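Local coordinates for protein DNA ligase (Aquifex aeolicus, PDB 3QWU) that probably acts as an ATP-dependent nucleic acid ligase, binding adenosine in a nucleotide pocket and calcium at an acidic site, at residues L27-F32 against A44-F49; F49-Y54 against R87-G92; V332-L337 against W344-D349. All blocks are in the same frame, centred on the assembly; numbering follows the deposited sequence.

Overall arrangement
Contact 1 comes first along the chain and closes an 11-residue loop, making the hairpin of 27-32 with 44-45 in the N-terminal sheet. Contact 2 follows and closes a longer loop of 32 residues, bringing 49-54 against strand 84-91 of a second sheet. The two share F49, and their centres are about 9 Å apart. Strands 44-45 and 50-51 are neighbours in one sheet, so contact 2 carries that sheet onto the next and reaches the adenosine pocket through Y54. Contact 3 is a hairpin in the C-terminal region, with its centre about 30 Å from that of contact 1. The three run in series; none nests or crosses.

Contact 1 (L27-F32 against A44-F49); sequences LEYLRF and AIFKDF
A beta hairpin of strands 27-32 and 44-45 carries this contact, within the antiparallel N-terminal sheet. L30 and I45 form a hydrogen-bonded pair. L30 N gives to I45 O at 3.0 Å, and I45 N gives to L30 O at 2.8 Å. Both bonds are nearly straight and lie in the carbonyl planes. R31 and A44 follow as a non-hydrogen-bonded pair. Further along, one water links E28 O to K47 N.

The Y29 side chain lies beside F46 and points the same way. Y29 CB sits over the F46 face, 4.0 Å from the ring centroid, a CH-pi contact. With CG in the crowded position between backbone N and carbonyl carbon (chi1 65°), the Y29 ring is laid alongside F46. The two rings are near parallel, at 14°, but slid apart so that they barely overlap. L27 CD2 reaches F46 CE1 obliquely at 3.5 Å. On the other face of the hairpin, L30 CB meets I45 CB at 4.0 Å.

Y29 OH bonds to I104 N. Strand 19-24 flanks strand 27-32, and strand 50-51 flanks strand 44-45. The F46 ring meets F89 of strand 84-91, and L27 touches Y96 of strand 94-98.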
loop_
_atom_site.group_PDB
_atom_site.type_symbol
_atom_site.label_atom_id
_atom_site.label_comp_id
_atom_site.label_asym_id
_atom_site.label_seq_id
_atom_site.Cartn_x
_atom_site.Cartn_y
_atom_site.Cartn_z
ATOM N N LEU A 27 36.238 4.972 -15.998
ATOM C CA LEU A 27 35.790 6.342 -15.856
ATOM C C LEU A 27 35.467 6.541 -14.407
ATOM O O LEU A 27 34.850 5.675 -13.777
ATOM C CB LEU A 27 34.520 6.628 -16.676
ATOM C CG LEU A 27 34.524 6.588 -18.208
ATOM C CD1 LEU A 27 34.737 5.169 -18.739
ATOM C CD2 LEU A 27 33.192 7.152 -18.740
ATOM N N GLU A 28 35.854 7.705 -13.899
ATOM C CA GLU A 28 35.562 8.116 -12.532
ATOM C C GLU A 28 34.596 9.275 -12.655
ATOM O O GLU A 28 34.866 10.196 -13.426
ATOM C CB GLU A 28 36.845 8.551 -11.844
ATOM C CG GLU A 28 36.837 8.242 -10.361
ATOM C CD GLU A 28 38.219 8.462 -9.707
ATOM O OE1 GLU A 28 39.253 8.525 -10.421
ATOM O OE2 GLU A 28 38.250 8.573 -8.467
ATOM N N TYR A 29 33.468 9.217 -11.943
ATOM C CA TYR A 29 32.418 10.223 -12.128
ATOM C C TYR A 29 31.621 10.447 -10.856
ATOM O O TYR A 29 31.741 9.680 -9.904
ATOM C CB TYR A 29 31.491 9.883 -13.333
ATOM C CG TYR A 29 30.637 8.619 -13.227
ATOM C CD1 TYR A 29 29.242 8.680 -13.152
ATOM C CD2 TYR A 29 31.217 7.364 -13.244
ATOM C CE1 TYR A 29 28.456 7.501 -13.092
ATOM C CE2 TYR A 29 30.448 6.182 -13.172
ATOM C CZ TYR A 29 29.074 6.252 -13.095
ATOM O OH TYR A 29 28.367 5.063 -12.999
ATOM N N LEU A 30 30.849 11.530 -10.832
ATOM C CA LEU A 30 29.925 11.813 -9.730
ATOM C C LEU A 30 28.514 11.539 -10.218
ATOM O O LEU A 30 28.181 11.878 -11.359
ATOM C CB LEU A 30 30.075 13.254 -9.274
ATOM C CG LEU A 30 31.449 13.589 -8.651
ATOM C CD1 LEU A 30 32.587 13.799 -9.722
ATOM C CD2 LEU A 30 31.334 14.790 -7.766
ATOM N N ARG A 31 27.702 10.902 -9.372
ATOM C CA ARG A 31 26.362 10.445 -9.752
ATOM C C ARG A 31 25.306 10.932 -8.786
ATOM O O ARG A 31 25.410 10.705 -7.582
ATOM C CB ARG A 31 26.328 8.922 -9.754
ATOM C CG ARG A 31 24.986 8.326 -10.143
ATOM C CD ARG A 31 25.047 6.823 -10.156
ATOM N NE ARG A 31 25.043 6.245 -8.810
ATOM C CZ ARG A 31 23.955 5.986 -8.072
ATOM N NH1 ARG A 31 22.744 6.270 -8.500
ATOM N NH2 ARG A 31 24.089 5.434 -6.887
ATOM N N PHE A 32 24.281 11.587 -9.313
ATOM C CA PHE A 32 23.152 12.042 -8.489
ATOM C C PHE A 32 22.222 10.884 -8.163
ATOM O O PHE A 32 21.495 10.384 -9.029
ATOM C CB PHE A 32 22.389 13.188 -9.171
ATOM C CG PHE A 32 22.965 14.535 -8.860
ATOM C CD1 PHE A 32 23.967 15.071 -9.638
ATOM C CD2 PHE A 32 22.540 15.237 -7.745
ATOM C CE1 PHE A 32 24.508 16.328 -9.321
ATOM C CE2 PHE A 32 23.090 16.485 -7.395
ATOM C CZ PHE A 32 24.062 17.036 -8.180
ATOM N N ALA A 44 24.959 12.804 -14.092
ATOM C CA ALA A 44 26.285 12.199 -14.030
ATOM C C ALA A 44 27.235 13.280 -14.419
ATOM O O ALA A 44 27.095 13.828 -15.503
ATOM C CB ALA A 44 26.400 11.089 -15.017
ATOM N N ILE A 45 28.182 13.587 -13.538
ATOM C CA ILE A 45 29.185 14.619 -13.785
ATOM C C ILE A 45 30.499 13.932 -14.134
ATOM O O ILE A 45 31.097 13.277 -13.277
ATOM C CB ILE A 45 29.428 15.538 -12.545
ATOM C CG1 ILE A 45 28.104 16.164 -12.084
ATOM C CG2 ILE A 45 30.488 16.632 -12.869
ATOM C CD1 ILE A 45 28.132 16.792 -10.696
ATOM N N PHE A 46 30.943 14.103 -15.381
ATOM C CA PHE A 46 32.224 13.620 -15.819
ATOM C C PHE A 46 33.171 14.785 -15.908
ATOM O O PHE A 46 32.748 15.928 -15.942
ATOM C CB PHE A 46 32.077 12.953 -17.177
ATOM C CG PHE A 46 31.242 11.697 -17.147
ATOM C CD1 PHE A 46 31.835 10.459 -16.895
ATOM C CD2 PHE A 46 29.872 11.754 -17.366
ATOM C CE1 PHE A 46 31.085 9.279 -16.886
ATOM C CE2 PHE A 46 29.103 10.578 -17.364
ATOM C CZ PHE A 46 29.723 9.331 -17.111
ATOM N N LYS A 47 34.464 14.518 -15.971
ATOM C CA LYS A 47 35.440 15.618 -15.960
ATOM C C LYS A 47 35.225 16.572 -17.144
ATOM O O LYS A 47 35.357 17.782 -16.997
ATOM C CB LYS A 47 36.864 15.065 -15.943
ATOM C CG LYS A 47 37.995 16.142 -15.968
ATOM C CD LYS A 47 38.707 16.254 -17.360
ATOM C CE LYS A 47 39.476 17.588 -17.562
ATOM N NZ LYS A 47 39.526 17.944 -19.020
ATOM N N ASP A 48 34.882 16.026 -18.308
ATOM C CA ASP A 48 34.808 16.810 -19.562
ATOM C C ASP A 48 33.396 17.296 -19.882
ATOM O O ASP A 48 33.232 18.157 -20.766
ATOM C CB ASP A 48 35.293 15.974 -20.777
ATOM C CG ASP A 48 36.768 15.647 -20.727
ATOM O OD1 ASP A 48 37.596 16.568 -20.776
ATOM O OD2 ASP A 48 37.097 14.451 -20.661
ATOM N N PHE A 49 32.388 16.712 -19.225
ATOM C CA PHE A 49 31.002 17.111 -19.439
ATOM C C PHE A 49 30.014 16.544 -18.426
ATOM O O PHE A 49 30.320 15.581 -17.729
ATOM C CB PHE A 49 30.523 16.706 -20.837
ATOM C CG PHE A 49 30.824 15.298 -21.194
ATOM C CD1 PHE A 49 31.980 14.986 -21.931
ATOM C CD2 PHE A 49 29.955 14.270 -20.802
ATOM C CE1 PHE A 49 32.265 13.676 -22.270
ATOM C CE2 PHE A 49 30.224 12.945 -21.131
ATOM C CZ PHE A 49 31.366 12.629 -21.870
HETATM O O HOH W 1 35.304 11.597 -15.998
#

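Contact 2 (F49-Y54 against R87-G92); sequences FIIWGY and RIFKYG. With ADN (adenosine), chain C.
Aromatic contacts fill one end of this interface. F49, F89 and Y91 form a cluster. F49 turns its edge to the face of Y91, with the planes at 57° and F49 CZ 3.7 Å from Y91 CG. F49 CE2 also meets F89 CE2 at 3.7 Å, and there F89 CE2 lies near the F49 plane, at its edge.

Apolar contact continues with I51. Its CD1 sits over the F89 face, 3.9 Å from the ring centroid, as a CH-pi contact.

The polar link is a single hydrogen bond. R87 NH1 gives to W52 O at 3.0 Å. The bond meets the carbonyl well above its plane, with a C=O...N angle of 102°, while W52 O lies close to the guanidinium plane. A bend at chi3 (-59°) brings NH1 to W52 O. NH1 also bonds G42 O, and NH2 bonds S99 O. R87 NH1 comes within 3.2 Å of G53 CA, and Y54 N lies over a face of the guanidinium.

Ligand contact comes from Y54, part of the adenosine pocket. Its OH is 3.5 Å from adenosine C2 and hydrogen-bonds D158.

No backbone hydrogen bond joins the segments, which run nearly antiparallel. Side chains instead pack the N-terminal sheet onto another. In that sheet, strand 84-91 lies between strands 94-98 and 127-134, and I51 touches V128 of the latter.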
loop_
_atom_site.group_PDB
_atom_site.type_symbol
_atom_site.label_atom_id
_atom_site.label_comp_id
_atom_site.label_asym_id
_atom_site.label_seq_id
_atom_site.Cartn_x
_atom_site.Cartn_y
_atom_site.Cartn_z
ATOM N N PHE A 49 32.388 16.712 -19.225
ATOM C CA PHE A 49 31.002 17.111 -19.439
ATOM C C PHE A 49 30.014 16.544 -18.426
ATOM O O PHE A 49 30.320 15.581 -17.729
ATOM C CB PHE A 49 30.523 16.706 -20.837
ATOM C CG PHE A 49 30.824 15.298 -21.194
ATOM C CD1 PHE A 49 31.980 14.986 -21.931
ATOM C CD2 PHE A 49 29.955 14.270 -20.802
ATOM C CE1 PHE A 49 32.265 13.676 -22.270
ATOM C CE2 PHE A 49 30.224 12.945 -21.131
ATOM C CZ PHE A 49 31.366 12.629 -21.870
ATOM N N ILE A 50 28.837 17.174 -18.368
ATOM C CA ILE A 50 27.723 16.671 -17.602
ATOM C C ILE A 50 26.645 16.006 -18.524
ATOM O O ILE A 50 26.328 16.495 -19.625
ATOM C CB ILE A 50 27.094 17.749 -16.719
ATOM C CG1 ILE A 50 28.145 18.262 -15.725
ATOM C CG2 ILE A 50 25.841 17.162 -16.000
ATOM C CD1 ILE A 50 27.799 19.596 -15.075
ATOM N N ILE A 51 26.159 14.854 -18.076
ATOM C CA ILE A 51 25.067 14.184 -18.748
ATOM C C ILE A 51 23.939 14.378 -17.788
ATOM O O ILE A 51 23.939 13.800 -16.695
ATOM C CB ILE A 51 25.320 12.686 -19.011
ATOM C CG1 ILE A 51 26.686 12.460 -19.680
ATOM C CG2 ILE A 51 24.188 12.137 -19.879
ATOM C CD1 ILE A 51 26.724 12.828 -21.172
ATOM N N TRP A 52 23.001 15.242 -18.163
ATOM C CA TRP A 52 21.890 15.535 -17.277
ATOM C C TRP A 52 20.992 14.313 -17.225
ATOM O O TRP A 52 20.917 13.552 -18.192
ATOM C CB TRP A 52 21.132 16.804 -17.693
ATOM C CG TRP A 52 21.876 18.047 -17.286
ATOM C CD1 TRP A 52 22.897 18.670 -17.974
ATOM C CD2 TRP A 52 21.685 18.809 -16.095
ATOM N NE1 TRP A 52 23.337 19.770 -17.280
ATOM C CE2 TRP A 52 22.610 19.874 -16.123
ATOM C CE3 TRP A 52 20.820 18.705 -15.012
ATOM C CZ2 TRP A 52 22.679 20.821 -15.102
ATOM C CZ3 TRP A 52 20.892 19.644 -14.002
ATOM C CH2 TRP A 52 21.805 20.680 -14.049
ATOM N N GLY A 53 20.419 14.114 -16.041
ATOM C CA GLY A 53 19.441 13.075 -15.765
ATOM C C GLY A 53 18.188 13.260 -16.604
ATOM O O GLY A 53 17.885 14.366 -16.994
ATOM N N TYR A 54 17.497 12.162 -16.918
ATOM C CA TYR A 54 16.248 12.252 -17.687
ATOM C C TYR A 54 15.226 12.708 -16.703
ATOM O O TYR A 54 15.158 12.152 -15.623
ATOM C CB TYR A 54 15.821 10.920 -18.312
ATOM C CG TYR A 54 14.796 11.122 -19.378
ATOM C CD1 TYR A 54 13.452 10.925 -19.126
ATOM C CD2 TYR A 54 15.165 11.498 -20.624
ATOM C CE1 TYR A 54 12.488 11.114 -20.114
ATOM C CE2 TYR A 54 14.218 11.662 -21.631
ATOM C CZ TYR A 54 12.885 11.496 -21.353
ATOM O OH TYR A 54 11.986 11.661 -22.344
ATOM N N ARG A 87 20.531 6.398 -21.494
ATOM C CA ARG A 87 21.126 7.632 -21.991
ATOM C C ARG A 87 22.506 7.257 -22.545
ATOM O O ARG A 87 23.318 6.664 -21.838
ATOM C CB ARG A 87 21.229 8.630 -20.855
ATOM C CG ARG A 87 19.953 9.502 -20.654
ATOM C CD ARG A 87 20.110 10.333 -19.372
ATOM N NE ARG A 87 20.312 9.404 -18.260
ATOM C CZ ARG A 87 20.969 9.685 -17.147
ATOM N NH1 ARG A 87 21.469 10.897 -16.944
ATOM N NH2 ARG A 87 21.103 8.760 -16.206
ATOM N N ILE A 88 22.730 7.502 -23.825
ATOM C CA ILE A 88 23.886 6.967 -24.505
ATOM C C ILE A 88 24.718 8.122 -25.049
ATOM O O ILE A 88 24.178 9.037 -25.671
ATOM C CB ILE A 88 23.491 6.002 -25.683
ATOM C CG1 ILE A 88 22.609 4.817 -25.165
ATOM C CG2 ILE A 88 24.746 5.459 -26.381
ATOM C CD1 ILE A 88 21.836 4.030 -26.275
ATOM N N PHE A 89 26.029 8.047 -24.837
ATOM C CA PHE A 89 26.937 9.119 -25.270
ATOM C C PHE A 89 28.338 8.654 -25.630
ATOM O O PHE A 89 28.765 7.563 -25.255
ATOM C CB PHE A 89 27.066 10.188 -24.188
ATOM C CG PHE A 89 27.665 9.692 -22.920
ATOM C CD1 PHE A 89 26.880 9.121 -21.957
ATOM C CD2 PHE A 89 29.020 9.806 -22.693
ATOM C CE1 PHE A 89 27.441 8.666 -20.801
ATOM C CE2 PHE A 89 29.576 9.372 -21.536
ATOM C CZ PHE A 89 28.793 8.796 -20.589
ATOM N N LYS A 90 29.075 9.558 -26.287
ATOM C CA LYS A 90 30.455 9.315 -26.688
ATOM C C LYS A 90 31.451 9.989 -25.738
ATOM O O LYS A 90 31.294 11.156 -25.399
ATOM C CB LYS A 90 30.648 9.807 -28.125
ATOM C CG LYS A 90 31.795 9.121 -28.828
ATOM C CD LYS A 90 32.085 9.684 -30.206
ATOM C CE LYS A 90 33.353 8.994 -30.746
ATOM N NZ LYS A 90 33.723 9.401 -32.090
ATOM N N TYR A 91 32.472 9.250 -25.303
ATOM C CA TYR A 91 33.565 9.800 -24.505
ATOM C C TYR A 91 34.857 9.251 -25.111
ATOM O O TYR A 91 35.066 8.046 -25.136
ATOM C CB TYR A 91 33.427 9.371 -23.034
ATOM C CG TYR A 91 34.138 10.234 -21.962
ATOM C CD1 TYR A 91 35.141 11.133 -22.271
ATOM C CD2 TYR A 91 33.772 10.124 -20.624
ATOM C CE1 TYR A 91 35.745 11.932 -21.262
ATOM C CE2 TYR A 91 34.379 10.892 -19.616
ATOM C CZ TYR A 91 35.354 11.792 -19.935
ATOM O OH TYR A 91 35.906 12.506 -18.904
ATOM N N GLY A 92 35.739 10.123 -25.589
ATOM C CA GLY A 92 36.953 9.635 -26.255
ATOM C C GLY A 92 36.569 8.880 -27.522
ATOM O O GLY A 92 35.795 9.407 -28.325
HETATM O "O5'" ADN C . 9.080 8.430 -17.097
HETATM C "C5'" ADN C . 8.594 7.847 -18.307
HETATM C "C4'" ADN C . 9.560 6.767 -18.777
HETATM O "O4'" ADN C . 9.012 6.007 -19.898
HETATM C "C3'" ADN C . 10.859 7.382 -19.280
HETATM O "O3'" ADN C . 11.864 7.564 -18.287
HETATM C "C2'" ADN C . 11.303 6.441 -20.395
HETATM O "O2'" ADN C . 12.323 5.567 -19.943
HETATM C "C1'" ADN C . 10.072 5.636 -20.803
HETATM N N9 ADN C . 9.610 5.901 -22.175
HETATM C C8 ADN C . 9.157 4.939 -23.012
HETATM N N7 ADN C . 8.784 5.440 -24.214
HETATM C C5 ADN C . 8.982 6.780 -24.113
HETATM C C6 ADN C . 8.751 7.915 -25.012
HETATM N N6 ADN C . 8.249 7.648 -26.251
HETATM N N1 ADN C . 9.109 9.167 -24.587
HETATM C C2 ADN C . 9.603 9.367 -23.331
HETATM N N3 ADN C . 9.805 8.358 -22.436
HETATM C C4 ADN C . 9.532 7.081 -22.782
#

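Contact 3 (V332-L337 against W344-D349); sequences VKERRL and WRLEFD
E347 O is gripped by two backbone donors across the hairpin. R335 N gives to it at 3.0 Å and R336 N at 3.3 Å. Both approach above the carbonyl plane. Two residues thus face one, a classic beta bulge, and R335 has a helix-like psi of -55°. E347 N gives back to R336 O within the bulge; beyond it, D349 N gives to K333 O at 2.9 Å.

The bulge places two arginines beside two acids. R335 NH1 forms a salt bridge with D349 OD2 at 2.6 Å. D349 OD2 accepts with its syn lone pair and lies in the guanidinium plane. D349 OD1 bonds T305 OG1. R336 and E347 run side by side, pointing the same way. R336 NH1 bridges E347 OE2 at 2.6 Å, again in the guanidinium plane, but meets the carboxylate from above, the planes being 84° apart. R336 NH2 has a second partner in E338. An alanine here would remove both ion pairs and would probably leave E347 less firmly held.

The other face of the hairpin is mainly apolar. L337 CD1 meets L346 CD1 at 4.1 Å. V332 CG1 touches F348 CD2 at 3.9 Å.

The sheet lies in the C-terminal region of a Pab1020-type ligase, away from the adenosine and calcium sites. Strand 343-352 is its middle strand, between 330-340 and 303-310, where F348 meets F306. Helix 313-325 packs on the apolar face, touching V332, L337 and F348. R345 makes a salt bridge to E137, in the chain segment linking strands 127-134 and 153-161.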
loop_
_atom_site.group_PDB
_atom_site.type_symbol
_atom_site.label_atom_id
_atom_site.label_comp_id
_atom_site.label_asym_id
_atom_site.label_seq_id
_atom_site.Cartn_x
_atom_site.Cartn_y
_atom_site.Cartn_z
ATOM N N VAL A 332 20.826 -11.430 -5.343
ATOM C CA VAL A 332 21.211 -11.773 -6.726
ATOM C C VAL A 332 22.060 -13.034 -6.710
ATOM O O VAL A 332 23.043 -13.148 -5.948
ATOM C CB VAL A 332 21.903 -10.602 -7.417
ATOM C CG1 VAL A 332 22.245 -10.949 -8.880
ATOM C CG2 VAL A 332 21.010 -9.363 -7.336
ATOM N N LYS A 333 21.606 -14.022 -7.461
ATOM C CA LYS A 333 22.139 -15.378 -7.395
ATOM C C LYS A 333 22.273 -15.941 -8.808
ATOM O O LYS A 333 21.265 -16.224 -9.450
ATOM C CB LYS A 333 21.214 -16.278 -6.572
ATOM C CG LYS A 333 21.621 -17.771 -6.509
ATOM C CD LYS A 333 22.548 -18.079 -5.308
ATOM C CE LYS A 333 23.187 -19.508 -5.340
ATOM N NZ LYS A 333 24.668 -19.477 -5.017
ATOM N N GLU A 334 23.516 -16.096 -9.269
ATOM C CA GLU A 334 23.809 -16.571 -10.609
ATOM C C GLU A 334 23.348 -18.001 -10.764
ATOM O O GLU A 334 23.598 -18.793 -9.890
ATOM C CB GLU A 334 25.341 -16.506 -10.847
ATOM C CG GLU A 334 25.802 -17.022 -12.227
ATOM C CD GLU A 334 27.324 -17.058 -12.395
ATOM O OE1 GLU A 334 27.983 -16.026 -12.136
ATOM O OE2 GLU A 334 27.859 -18.111 -12.820
ATOM N N ARG A 335 22.712 -18.346 -11.875
ATOM C CA ARG A 335 22.474 -19.767 -12.203
ATOM C C ARG A 335 23.448 -20.247 -13.266
ATOM O O ARG A 335 24.164 -21.208 -13.047
ATOM C CB ARG A 335 21.060 -20.023 -12.698
ATOM C CG ARG A 335 19.963 -19.419 -11.860
ATOM C CD ARG A 335 18.634 -19.404 -12.636
ATOM N NE ARG A 335 18.059 -20.730 -12.833
ATOM C CZ ARG A 335 17.260 -21.361 -11.969
ATOM N NH1 ARG A 335 16.904 -20.816 -10.796
ATOM N NH2 ARG A 335 16.818 -22.573 -12.285
ATOM N N ARG A 336 23.486 -19.561 -14.404
ATOM C CA ARG A 336 24.288 -19.979 -15.576
ATOM C C ARG A 336 25.095 -18.811 -16.185
ATOM O O ARG A 336 24.550 -17.718 -16.396
ATOM C CB ARG A 336 23.371 -20.539 -16.681
ATOM C CG ARG A 336 23.168 -22.034 -16.698
ATOM C CD ARG A 336 22.303 -22.493 -17.899
ATOM N NE ARG A 336 22.987 -22.283 -19.180
ATOM C CZ ARG A 336 22.534 -21.542 -20.206
ATOM N NH1 ARG A 336 21.352 -20.916 -20.161
ATOM N NH2 ARG A 336 23.275 -21.451 -21.315
ATOM N N LEU A 337 26.382 -19.051 -16.446
ATOM C CA LEU A 337 27.217 -18.170 -17.256
ATOM C C LEU A 337 28.042 -19.035 -18.203
ATOM O O LEU A 337 29.045 -19.623 -17.826
ATOM C CB LEU A 337 28.105 -17.281 -16.387
ATOM C CG LEU A 337 28.867 -16.131 -17.084
ATOM C CD1 LEU A 337 27.996 -15.218 -18.020
ATOM C CD2 LEU A 337 29.569 -15.282 -16.037
ATOM N N TRP A 344 28.247 -14.661 -24.313
ATOM C CA TRP A 344 28.092 -15.271 -23.002
ATOM C C TRP A 344 26.623 -15.161 -22.554
ATOM O O TRP A 344 26.102 -14.054 -22.435
ATOM C CB TRP A 344 29.026 -14.575 -22.033
ATOM C CG TRP A 344 30.416 -14.915 -22.348
ATOM C CD1 TRP A 344 31.251 -14.281 -23.237
ATOM C CD2 TRP A 344 31.149 -16.021 -21.827
ATOM N NE1 TRP A 344 32.470 -14.915 -23.269
ATOM C CE2 TRP A 344 32.435 -15.988 -22.421
ATOM C CE3 TRP A 344 30.848 -17.038 -20.906
ATOM C CZ2 TRP A 344 33.420 -16.923 -22.122
ATOM C CZ3 TRP A 344 31.839 -17.976 -20.603
ATOM C CH2 TRP A 344 33.109 -17.912 -21.213
ATOM N N ARG A 345 25.948 -16.288 -22.345
ATOM C CA ARG A 345 24.575 -16.268 -21.825
ATOM C C ARG A 345 24.549 -16.173 -20.290
ATOM O O ARG A 345 25.230 -16.949 -19.606
ATOM C CB ARG A 345 23.810 -17.505 -22.279
ATOM C CG ARG A 345 22.549 -17.762 -21.527
ATOM C CD ARG A 345 21.546 -16.702 -21.780
ATOM N NE ARG A 345 21.108 -16.730 -23.159
ATOM C CZ ARG A 345 20.193 -15.932 -23.676
ATOM N NH1 ARG A 345 19.614 -14.989 -22.940
ATOM N NH2 ARG A 345 19.870 -16.063 -24.950
ATOM N N LEU A 346 23.815 -15.200 -19.753
ATOM C CA LEU A 346 23.645 -15.090 -18.299
ATOM C C LEU A 346 22.204 -15.367 -17.894
ATOM O O LEU A 346 21.259 -14.842 -18.500
ATOM C CB LEU A 346 24.033 -13.724 -17.784
ATOM C CG LEU A 346 23.894 -13.516 -16.272
ATOM C CD1 LEU A 346 24.876 -14.390 -15.477
ATOM C CD2 LEU A 346 24.119 -12.058 -15.992
ATOM N N GLU A 347 22.045 -16.198 -16.871
ATOM C CA GLU A 347 20.743 -16.411 -16.243
ATOM C C GLU A 347 20.932 -16.180 -14.779
ATOM O O GLU A 347 21.882 -16.684 -14.210
ATOM C CB GLU A 347 20.237 -17.855 -16.421
ATOM C CG GLU A 347 19.900 -18.287 -17.834
ATOM C CD GLU A 347 19.185 -19.636 -17.874
ATOM O OE1 GLU A 347 18.619 -20.079 -16.848
ATOM O OE2 GLU A 347 19.182 -20.253 -18.962
ATOM N N PHE A 348 20.024 -15.457 -14.143
ATOM C CA PHE A 348 20.171 -15.234 -12.713
ATOM C C PHE A 348 18.840 -15.008 -12.025
ATOM O O PHE A 348 17.838 -14.667 -12.661
ATOM C CB PHE A 348 21.159 -14.083 -12.430
ATOM C CG PHE A 348 20.638 -12.727 -12.787
ATOM C CD1 PHE A 348 20.839 -12.199 -14.055
ATOM C CD2 PHE A 348 19.967 -11.942 -11.833
ATOM C CE1 PHE A 348 20.351 -10.916 -14.389
ATOM C CE2 PHE A 348 19.486 -10.668 -12.159
ATOM C CZ PHE A 348 19.654 -10.161 -13.431
ATOM N N ASP A 349 18.867 -15.204 -10.707
ATOM C CA ASP A 349 17.705 -15.075 -9.888
ATOM C C ASP A 349 17.754 -13.813 -9.011
ATOM O O ASP A 349 18.808 -13.484 -8.451
ATOM C CB ASP A 349 17.592 -16.332 -9.027
ATOM C CG ASP A 349 17.221 -17.588 -9.850
ATOM O OD1 ASP A 349 16.748 -17.470 -11.024
ATOM O OD2 ASP A 349 17.358 -18.712 -9.295
#